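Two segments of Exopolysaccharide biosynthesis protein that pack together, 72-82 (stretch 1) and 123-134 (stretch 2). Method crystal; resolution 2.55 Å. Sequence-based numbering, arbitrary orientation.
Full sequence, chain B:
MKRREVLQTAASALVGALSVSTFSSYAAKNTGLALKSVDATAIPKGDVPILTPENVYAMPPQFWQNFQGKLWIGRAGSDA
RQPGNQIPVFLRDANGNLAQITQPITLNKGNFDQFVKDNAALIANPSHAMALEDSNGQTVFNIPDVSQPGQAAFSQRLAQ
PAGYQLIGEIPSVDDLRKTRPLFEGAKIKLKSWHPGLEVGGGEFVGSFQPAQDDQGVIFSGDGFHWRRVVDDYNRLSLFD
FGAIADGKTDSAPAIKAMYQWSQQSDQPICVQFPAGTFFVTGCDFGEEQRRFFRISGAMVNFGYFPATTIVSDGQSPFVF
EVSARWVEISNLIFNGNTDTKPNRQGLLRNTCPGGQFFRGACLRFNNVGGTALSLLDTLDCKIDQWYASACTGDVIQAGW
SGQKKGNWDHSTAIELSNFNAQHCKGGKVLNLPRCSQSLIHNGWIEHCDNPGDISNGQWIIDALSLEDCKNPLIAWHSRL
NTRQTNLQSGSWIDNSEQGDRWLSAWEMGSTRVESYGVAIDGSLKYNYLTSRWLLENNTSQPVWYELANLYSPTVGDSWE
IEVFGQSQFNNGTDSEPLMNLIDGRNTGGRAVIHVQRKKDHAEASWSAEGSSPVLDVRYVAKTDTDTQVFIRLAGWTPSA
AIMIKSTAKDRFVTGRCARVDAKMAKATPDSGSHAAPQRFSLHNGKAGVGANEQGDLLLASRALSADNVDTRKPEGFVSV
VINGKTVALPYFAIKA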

# COMPACT_ATOMS: atom_id res chain seq x y z
N TRP B 72 -53.07 39.70 -18.44
CA TRP B 72 -53.06 41.03 -17.77
C TRP B 72 -51.63 41.35 -17.31
O TRP B 72 -50.99 40.46 -16.72
N ILE B 73 -51.16 42.57 -17.58
CA ILE B 73 -49.89 43.14 -17.04
C ILE B 73 -50.27 44.36 -16.19
O ILE B 73 -50.68 45.38 -16.77
N GLY B 74 -50.16 44.24 -14.86
CA GLY B 74 -50.60 45.26 -13.89
C GLY B 74 -49.46 45.79 -13.05
O GLY B 74 -48.34 45.27 -13.17
N ARG B 75 -49.74 46.80 -12.22
CA ARG B 75 -48.77 47.44 -11.30
C ARG B 75 -48.27 46.40 -10.28
O ARG B 75 -49.10 45.60 -9.81
N ALA B 76 -46.98 46.43 -9.97
CA ALA B 76 -46.33 45.56 -8.96
C ALA B 76 -47.02 45.77 -7.60
O ALA B 76 -47.07 46.94 -7.15
N GLY B 77 -47.54 44.70 -7.00
CA GLY B 77 -48.18 44.68 -5.67
C GLY B 77 -49.69 44.61 -5.73
O GLY B 77 -50.32 44.74 -4.66
N SER B 78 -50.27 44.38 -6.92
CA SER B 78 -51.74 44.38 -7.16
C SER B 78 -52.15 43.13 -7.96
O SER B 78 -51.27 42.52 -8.60
N ASP B 79 -53.44 42.78 -7.92
CA ASP B 79 -54.08 41.85 -8.89
C ASP B 79 -54.27 42.62 -10.20
O ASP B 79 -55.07 43.57 -10.21
N ALA B 80 -53.57 42.21 -11.26
CA ALA B 80 -53.48 42.92 -12.56
C ALA B 80 -54.83 42.93 -13.28
O ALA B 80 -54.99 43.75 -14.20
N ARG B 81 -55.77 42.06 -12.89
CA ARG B 81 -57.09 41.89 -13.54
C ARG B 81 -58.06 42.98 -13.08
O ARG B 81 -58.98 43.32 -13.86
N GLN B 82 -57.87 43.51 -11.86
CA GLN B 82 -58.85 44.40 -11.18
C GLN B 82 -58.81 45.80 -11.79
O GLN B 82 -57.78 46.22 -12.32
N ILE B 123 -43.34 45.14 -24.58
CA ILE B 123 -42.53 46.04 -23.71
C ILE B 123 -43.44 46.60 -22.60
O ILE B 123 -44.57 47.03 -22.92
N ALA B 124 -42.95 46.58 -21.36
CA ALA B 124 -43.61 47.15 -20.16
C ALA B 124 -42.59 47.29 -19.03
O ALA B 124 -41.41 46.95 -19.26
N ASN B 125 -43.02 47.78 -17.87
CA ASN B 125 -42.19 47.92 -16.65
C ASN B 125 -41.72 46.52 -16.23
O ASN B 125 -42.54 45.63 -16.06
N PRO B 126 -40.39 46.28 -16.07
CA PRO B 126 -39.91 44.99 -15.58
C PRO B 126 -40.53 44.64 -14.22
O PRO B 126 -40.75 43.47 -13.96
N SER B 127 -40.79 45.66 -13.39
CA SER B 127 -41.59 45.55 -12.14
C SER B 127 -43.07 45.63 -12.51
O SER B 127 -43.54 46.74 -12.85
N HIS B 128 -43.78 44.50 -12.47
CA HIS B 128 -45.22 44.39 -12.83
C HIS B 128 -45.85 43.16 -12.18
O HIS B 128 -45.14 42.17 -11.95
N ALA B 129 -47.16 43.25 -11.90
CA ALA B 129 -48.05 42.10 -11.62
C ALA B 129 -48.44 41.46 -12.95
O ALA B 129 -48.54 42.21 -13.95
N MET B 130 -48.66 40.15 -12.97
CA MET B 130 -49.09 39.40 -14.17
C MET B 130 -50.16 38.38 -13.78
O MET B 130 -49.95 37.64 -12.80
N ALA B 131 -51.26 38.35 -14.54
CA ALA B 131 -52.42 37.44 -14.33
C ALA B 131 -52.80 36.80 -15.67
O ALA B 131 -52.90 37.53 -16.68
N LEU B 132 -52.99 35.48 -15.67
CA LEU B 132 -53.46 34.69 -16.85
C LEU B 132 -54.73 33.93 -16.46
O LEU B 132 -54.69 33.18 -15.47
N GLU B 133 -55.81 34.15 -17.22
CA GLU B 133 -57.06 33.35 -17.17
C GLU B 133 -57.19 32.58 -18.50
O GLU B 133 -56.68 33.08 -19.52
N ASP B 134 -57.86 31.43 -18.47
CA ASP B 134 -58.30 30.70 -19.69
C ASP B 134 -59.60 31.35 -20.17
O ASP B 134 -60.11 32.25 -19.47

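Antiparallel strands set the positions of their side chains through the backbone, and this pair illustrates how. Hydrogen bonds link W72 N to A131 O (2.8 Å), A131 N to W72 O (3.0 Å), G74 N to A129 O (2.8 Å) and A129 N to G74 O (2.7 Å). A salt bridge joins R81 NE to E133 OE2 (3.2 Å), but the oxygen lies well out of the guanidinium plane, so charge alone holds it. R81 (chi1 m) also forms a salt bridge with D79, NH2 to OD2 at 3.4 Å. Where the pairing gives way to loop, one water accepts from A76 N (2.9 Å) and donates to S127 O (2.7 Å).

This register places W72, A129 and A131 on one sheet face, beneath the returning loop. A80 CB points toward the strand and meets A129 CB at 4.1 Å and A131 CB at 4.2 Å; R81 CG reaches A131 CB at 3.4 Å. The m rotamer of W72 brings CH2 within 3.4 Å of E133 OE1. G74 leaves room here, since a CB would clash with A80 CA.

I73 and M130 occupy the other face. I73 (m, m) sends CD1 to 3.9 Å from CE of M130 (t, t, m), while its CG2 lies 3.7 Å from H128 CD2 and 4.3 Å from A124 CB.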

# COMPACT_ATOMS: atom_id res chain seq x y z
CB TRP B 72 -54.02 41.05 -16.57
CG TRP B 72 -55.47 41.17 -16.92
CD1 TRP B 72 -56.19 42.32 -17.10
CD2 TRP B 72 -56.41 40.09 -17.08
NE1 TRP B 72 -57.50 42.03 -17.37
CE2 TRP B 72 -57.67 40.67 -17.36
CE3 TRP B 72 -56.31 38.70 -17.01
CZ2 TRP B 72 -58.81 39.91 -17.59
CZ3 TRP B 72 -57.44 37.94 -17.23
CH2 TRP B 72 -58.67 38.54 -17.52
CB ILE B 73 -48.91 43.52 -18.17
CG1 ILE B 73 -48.84 42.46 -19.27
CG2 ILE B 73 -47.53 43.84 -17.60
CD1 ILE B 73 -48.29 41.13 -18.83
CB ARG B 75 -49.40 48.62 -10.55
CG ARG B 75 -48.40 49.48 -9.79
CD ARG B 75 -49.03 50.42 -8.79
NE ARG B 75 -50.46 50.58 -9.01
CZ ARG B 75 -51.42 50.06 -8.24
NH1 ARG B 75 -51.12 49.34 -7.17
NH2 ARG B 75 -52.68 50.28 -8.55
CB ALA B 76 -44.86 45.85 -8.89
CB SER B 78 -52.16 45.63 -7.88
OG SER B 78 -51.70 45.63 -9.23
CB ASP B 79 -55.40 41.29 -8.34
CG ASP B 79 -56.10 40.32 -9.28
OD1 ASP B 79 -55.54 40.00 -10.34
OD2 ASP B 79 -57.22 39.88 -8.94
CB ALA B 80 -52.41 42.28 -13.42
CB ARG B 81 -57.68 40.51 -13.22
CG ARG B 81 -56.76 39.34 -13.52
CD ARG B 81 -57.52 38.03 -13.61
NE ARG B 81 -58.22 37.75 -12.37
CZ ARG B 81 -57.68 37.18 -11.29
NH1 ARG B 81 -56.41 36.81 -11.28
NH2 ARG B 81 -58.43 36.97 -10.22
CB GLN B 82 -58.55 44.44 -9.68
CG GLN B 82 -58.85 43.12 -8.98
CD GLN B 82 -58.53 43.15 -7.50
OE1 GLN B 82 -57.73 43.95 -7.03
NE2 GLN B 82 -59.14 42.25 -6.76
CB ILE B 123 -41.85 47.16 -24.53
CG1 ILE B 123 -40.77 46.61 -25.46
CG2 ILE B 123 -41.29 48.24 -23.62
CD1 ILE B 123 -41.22 46.44 -26.89
CB ALA B 124 -44.77 46.27 -19.75
CB ASN B 125 -42.96 48.61 -15.52
CG ASN B 125 -42.08 49.07 -14.38
OD1 ASN B 125 -41.07 48.45 -14.07
ND2 ASN B 125 -42.47 50.16 -13.74
CB PRO B 126 -38.38 45.16 -15.47
CG PRO B 126 -38.16 46.66 -15.52
CD PRO B 126 -39.29 47.21 -16.36
CB SER B 127 -41.20 46.62 -11.15
OG SER B 127 -41.79 46.38 -9.89
CB HIS B 128 -45.38 44.36 -14.36
CG HIS B 128 -44.78 43.15 -15.01
ND1 HIS B 128 -43.48 43.14 -15.47
CD2 HIS B 128 -45.29 41.93 -15.28
CE1 HIS B 128 -43.22 41.96 -16.00
NE2 HIS B 128 -44.31 41.20 -15.89
CB ALA B 129 -49.27 42.56 -10.85
CB MET B 130 -47.90 38.68 -14.83
CG MET B 130 -48.21 38.15 -16.22
SD MET B 130 -46.87 37.12 -16.87
CE MET B 130 -45.82 38.38 -17.60
CB ALA B 131 -53.57 38.21 -13.74
CB LEU B 132 -52.34 33.73 -17.29
CG LEU B 132 -52.65 32.89 -18.53
CD1 LEU B 132 -52.82 33.76 -19.76
CD2 LEU B 132 -51.55 31.86 -18.75
CB GLU B 133 -58.29 34.24 -16.98
CG GLU B 133 -58.39 34.87 -15.61
CD GLU B 133 -59.70 35.58 -15.33
OE1 GLU B 133 -60.42 35.90 -16.30
OE2 GLU B 133 -60.01 35.81 -14.14
CB ASP B 134 -58.43 29.19 -19.44
CG ASP B 134 -59.54 28.78 -18.49
OD1 ASP B 134 -60.22 29.67 -17.95
OD2 ASP B 134 -59.71 27.56 -18.30
O HOH W 1 -45.43 48.24 -11.65